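Local coordinates for protein Mypaa.01249.c (Mycobacterium paratuberculosis, PDB 3RD5) that probably acts as an oxidoreductase of the short-chain dehydrogenase/reductase family, though its substrate is unknown, at residues A[4-16]-A[231-243]. Sequence-based numbering, arbitrary orientation.
Sequences TGWTAADLPSFAQ and GARQTLYAASQDL
Trp6 and Tyr237 form a T-shaped aromatic pair at the heart of a largely apolar contact, in which the N-terminal segment leading into the first Rossmann strand lies across helix 226-240. The Tyr237 edge is turned to one indole face, planes 88° apart, with CD2 3.6 Å from Trp6 CD2; Tyr237 CB adds a CH-pi contact over the six-membered ring. Asp10 CB covers the opposite face, sandwiching the indole between its own segment and the helix. With CG anti to the backbone N (chi1 -170°), the indole points its six-membered end at the helix, and CH2 comes 4.0 Å from Leu236 CB.

Two waters bridge the segments. One accepts from Trp6 NE1 (3.0 Å) and donates to Asp10 O and Gln241 OE1; another accepts from Ala8 N and Arg233 NE, while Thr7 CG2 lies over a face of the guanidinium.

Farther along, Leu11 CD2 and Pro12 CD pack on Ser240 CB, which also meets the Phe14 ring at its edge (CZ to CB 3.8 Å). Leu236 and Phe14 reach Leu36 of helix 27-38, Tyr237 touches Val249 of strand 248-251, and Ala239 rests on Ile91 of strand 87-92, placing helix 226-240 between the segment and the central sheet.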
# COMPACT_ATOMS: atom_id res chain seq x y z
N THR A 4 -8.94 3.31 26.47
CA THR A 4 -8.66 2.10 25.63
C THR A 4 -8.17 2.50 24.23
O THR A 4 -8.38 3.65 23.79
CB THR A 4 -9.91 1.21 25.48
N GLY A 5 -7.53 1.58 23.54
CA GLY A 5 -6.99 1.89 22.23
C GLY A 5 -8.04 2.21 21.16
O GLY A 5 -9.21 1.84 21.26
N TRP A 6 -7.59 2.89 20.11
CA TRP A 6 -8.45 3.24 18.98
C TRP A 6 -8.84 1.97 18.24
O TRP A 6 -8.01 1.09 18.05
CB TRP A 6 -7.65 4.12 18.04
CG TRP A 6 -8.44 4.76 16.94
CD1 TRP A 6 -8.94 6.02 16.93
CD2 TRP A 6 -8.74 4.21 15.63
NE1 TRP A 6 -9.58 6.29 15.74
CE2 TRP A 6 -9.44 5.20 14.92
CE3 TRP A 6 -8.44 2.99 14.99
CZ2 TRP A 6 -9.89 4.99 13.63
CZ3 TRP A 6 -8.89 2.80 13.71
CH2 TRP A 6 -9.59 3.79 13.04
N THR A 7 -10.08 1.90 17.80
CA THR A 7 -10.54 0.79 16.96
C THR A 7 -11.40 1.34 15.84
O THR A 7 -11.74 2.51 15.79
CB THR A 7 -11.39 -0.28 17.71
OG1 THR A 7 -12.68 0.25 18.03
CG2 THR A 7 -10.67 -0.78 18.97
N ALA A 8 -11.77 0.48 14.90
CA ALA A 8 -12.62 0.93 13.79
C ALA A 8 -13.97 1.53 14.23
O ALA A 8 -14.54 2.32 13.50
CB ALA A 8 -12.84 -0.25 12.78
N ALA A 9 -14.40 1.22 15.46
CA ALA A 9 -15.60 1.84 16.01
C ALA A 9 -15.47 3.36 16.12
O ALA A 9 -16.48 4.09 16.15
CB ALA A 9 -15.96 1.23 17.38
N ASP A 10 -14.23 3.84 16.13
CA ASP A 10 -13.92 5.25 16.30
C ASP A 10 -13.75 5.96 14.96
O ASP A 10 -13.43 7.14 14.91
CB ASP A 10 -12.64 5.41 17.14
CG ASP A 10 -12.77 4.78 18.51
OD1 ASP A 10 -13.76 5.13 19.24
OD2 ASP A 10 -11.92 3.97 18.90
N LEU A 11 -13.97 5.26 13.85
CA LEU A 11 -13.80 5.93 12.55
C LEU A 11 -14.73 7.12 12.38
O LEU A 11 -15.92 7.03 12.70
CB LEU A 11 -14.09 4.98 11.39
CG LEU A 11 -13.03 4.14 10.83
CD1 LEU A 11 -13.65 3.11 9.87
CD2 LEU A 11 -11.85 4.96 10.15
N PRO A 12 -14.21 8.24 11.85
CA PRO A 12 -15.07 9.35 11.51
C PRO A 12 -15.87 9.08 10.22
O PRO A 12 -15.63 8.09 9.51
CB PRO A 12 -14.09 10.50 11.29
CG PRO A 12 -12.93 9.86 10.73
CD PRO A 12 -12.81 8.51 11.46
N SER A 13 -16.80 9.96 9.91
CA SER A 13 -17.56 9.85 8.68
C SER A 13 -16.64 10.01 7.46
O SER A 13 -15.72 10.83 7.44
CB SER A 13 -18.64 10.91 8.63
OG SER A 13 -19.38 10.85 7.41
N PHE A 14 -16.91 9.19 6.43
CA PHE A 14 -16.31 9.33 5.11
C PHE A 14 -17.37 9.69 4.06
O PHE A 14 -17.13 9.49 2.85
CB PHE A 14 -15.54 8.05 4.69
CG PHE A 14 -14.14 7.98 5.25
CD1 PHE A 14 -13.92 7.76 6.62
CD2 PHE A 14 -13.01 8.15 4.41
CE1 PHE A 14 -12.61 7.73 7.10
CE2 PHE A 14 -11.74 8.10 4.93
CZ PHE A 14 -11.56 7.92 6.28
N ALA A 15 -18.51 10.25 4.48
CA ALA A 15 -19.56 10.61 3.55
C ALA A 15 -19.06 11.49 2.42
O ALA A 15 -18.35 12.47 2.68
CB ALA A 15 -20.69 11.36 4.28
N GLN A 16 -19.38 11.12 1.18
CA GLN A 16 -19.01 11.90 -0.01
C GLN A 16 -17.53 11.82 -0.40
O GLN A 16 -17.05 12.58 -1.27
CB GLN A 16 -19.40 13.40 0.09
CG GLN A 16 -20.85 13.69 0.39
CD GLN A 16 -21.78 13.37 -0.78
OE1 GLN A 16 -21.32 13.03 -1.87
NE2 GLN A 16 -23.08 13.48 -0.54
N GLY A 231 -5.64 -6.38 11.62
CA GLY A 231 -4.76 -5.78 10.65
C GLY A 231 -5.34 -4.54 10.00
O GLY A 231 -4.66 -3.51 9.81
N ALA A 232 -6.63 -4.61 9.66
CA ALA A 232 -7.29 -3.49 8.97
C ALA A 232 -7.34 -2.27 9.86
O ALA A 232 -7.33 -1.13 9.37
CB ALA A 232 -8.72 -3.89 8.51
N ARG A 233 -7.46 -2.48 11.17
CA ARG A 233 -7.50 -1.38 12.13
C ARG A 233 -6.36 -0.39 11.91
O ARG A 233 -6.52 0.82 12.01
CB ARG A 233 -7.45 -1.94 13.54
CG ARG A 233 -7.50 -0.90 14.66
CD ARG A 233 -7.21 -1.52 16.03
NE ARG A 233 -8.22 -2.49 16.39
CZ ARG A 233 -8.10 -3.33 17.40
NH1 ARG A 233 -6.98 -3.36 18.11
NH2 ARG A 233 -9.08 -4.19 17.67
N GLN A 234 -5.19 -0.96 11.65
CA GLN A 234 -3.98 -0.15 11.53
C GLN A 234 -4.08 0.76 10.31
O GLN A 234 -3.80 1.97 10.37
CB GLN A 234 -2.75 -1.06 11.48
CG GLN A 234 -2.71 -2.25 12.45
CD GLN A 234 -2.97 -1.93 13.89
OE1 GLN A 234 -2.53 -0.87 14.39
NE2 GLN A 234 -3.68 -2.85 14.60
N THR A 235 -4.46 0.18 9.18
CA THR A 235 -4.68 0.94 7.95
C THR A 235 -5.76 2.01 8.12
O THR A 235 -5.61 3.13 7.66
CB THR A 235 -5.06 0.03 6.80
OG1 THR A 235 -4.07 -0.99 6.63
CG2 THR A 235 -5.21 0.79 5.50
N LEU A 236 -6.85 1.63 8.79
CA LEU A 236 -7.98 2.54 8.98
C LEU A 236 -7.62 3.77 9.81
O LEU A 236 -8.09 4.87 9.56
CB LEU A 236 -9.17 1.75 9.58
CG LEU A 236 -9.84 0.74 8.63
CD1 LEU A 236 -10.76 -0.25 9.41
CD2 LEU A 236 -10.60 1.46 7.50
N TYR A 237 -6.74 3.57 10.80
CA TYR A 237 -6.21 4.69 11.58
C TYR A 237 -5.36 5.61 10.69
O TYR A 237 -5.57 6.83 10.65
CB TYR A 237 -5.39 4.13 12.75
CG TYR A 237 -4.84 5.13 13.74
CD1 TYR A 237 -3.66 5.79 13.47
CD2 TYR A 237 -5.43 5.31 14.96
CE1 TYR A 237 -3.06 6.63 14.43
CE2 TYR A 237 -4.83 6.14 15.91
CZ TYR A 237 -3.66 6.78 15.62
OH TYR A 237 -3.08 7.60 16.58
N ALA A 238 -4.46 5.04 9.90
CA ALA A 238 -3.65 5.84 8.96
C ALA A 238 -4.50 6.58 7.92
O ALA A 238 -4.19 7.70 7.54
CB ALA A 238 -2.60 4.97 8.26
N ALA A 239 -5.61 5.96 7.50
CA ALA A 239 -6.48 6.57 6.48
C ALA A 239 -7.34 7.69 6.99
O ALA A 239 -7.83 8.48 6.18
CB ALA A 239 -7.38 5.50 5.86
N SER A 240 -7.52 7.77 8.32
CA SER A 240 -8.53 8.65 8.90
C SER A 240 -8.02 9.74 9.85
O SER A 240 -8.77 10.69 10.09
CB SER A 240 -9.61 7.83 9.59
OG SER A 240 -9.10 7.12 10.70
N GLN A 241 -6.87 9.54 10.48
CA GLN A 241 -6.44 10.43 11.57
C GLN A 241 -5.56 11.56 11.06
O GLN A 241 -4.95 11.45 10.03
CB GLN A 241 -5.71 9.63 12.65
CG GLN A 241 -6.54 8.51 13.24
CD GLN A 241 -7.88 8.96 13.81
OE1 GLN A 241 -9.00 8.65 13.27
NE2 GLN A 241 -7.80 9.73 14.89
N ASP A 242 -5.48 12.64 11.83
CA ASP A 242 -4.71 13.84 11.43
C ASP A 242 -3.27 13.63 11.83
O ASP A 242 -2.86 14.02 12.93
CB ASP A 242 -5.28 15.10 12.09
CG ASP A 242 -4.60 16.35 11.62
OD1 ASP A 242 -3.74 16.31 10.72
OD2 ASP A 242 -4.92 17.43 12.18
N LEU A 243 -2.51 12.94 10.98
CA LEU A 243 -1.14 12.50 11.25
C LEU A 243 -0.15 13.31 10.43
O LEU A 243 -0.45 13.66 9.27
CB LEU A 243 -0.96 11.03 10.89
CG LEU A 243 -1.78 10.06 11.73
CD1 LEU A 243 -1.94 8.69 11.07
CD2 LEU A 243 -1.09 9.87 13.10
O HOH W 1 -11.27 8.73 15.17
O HOH W 2 -10.78 -2.29 14.89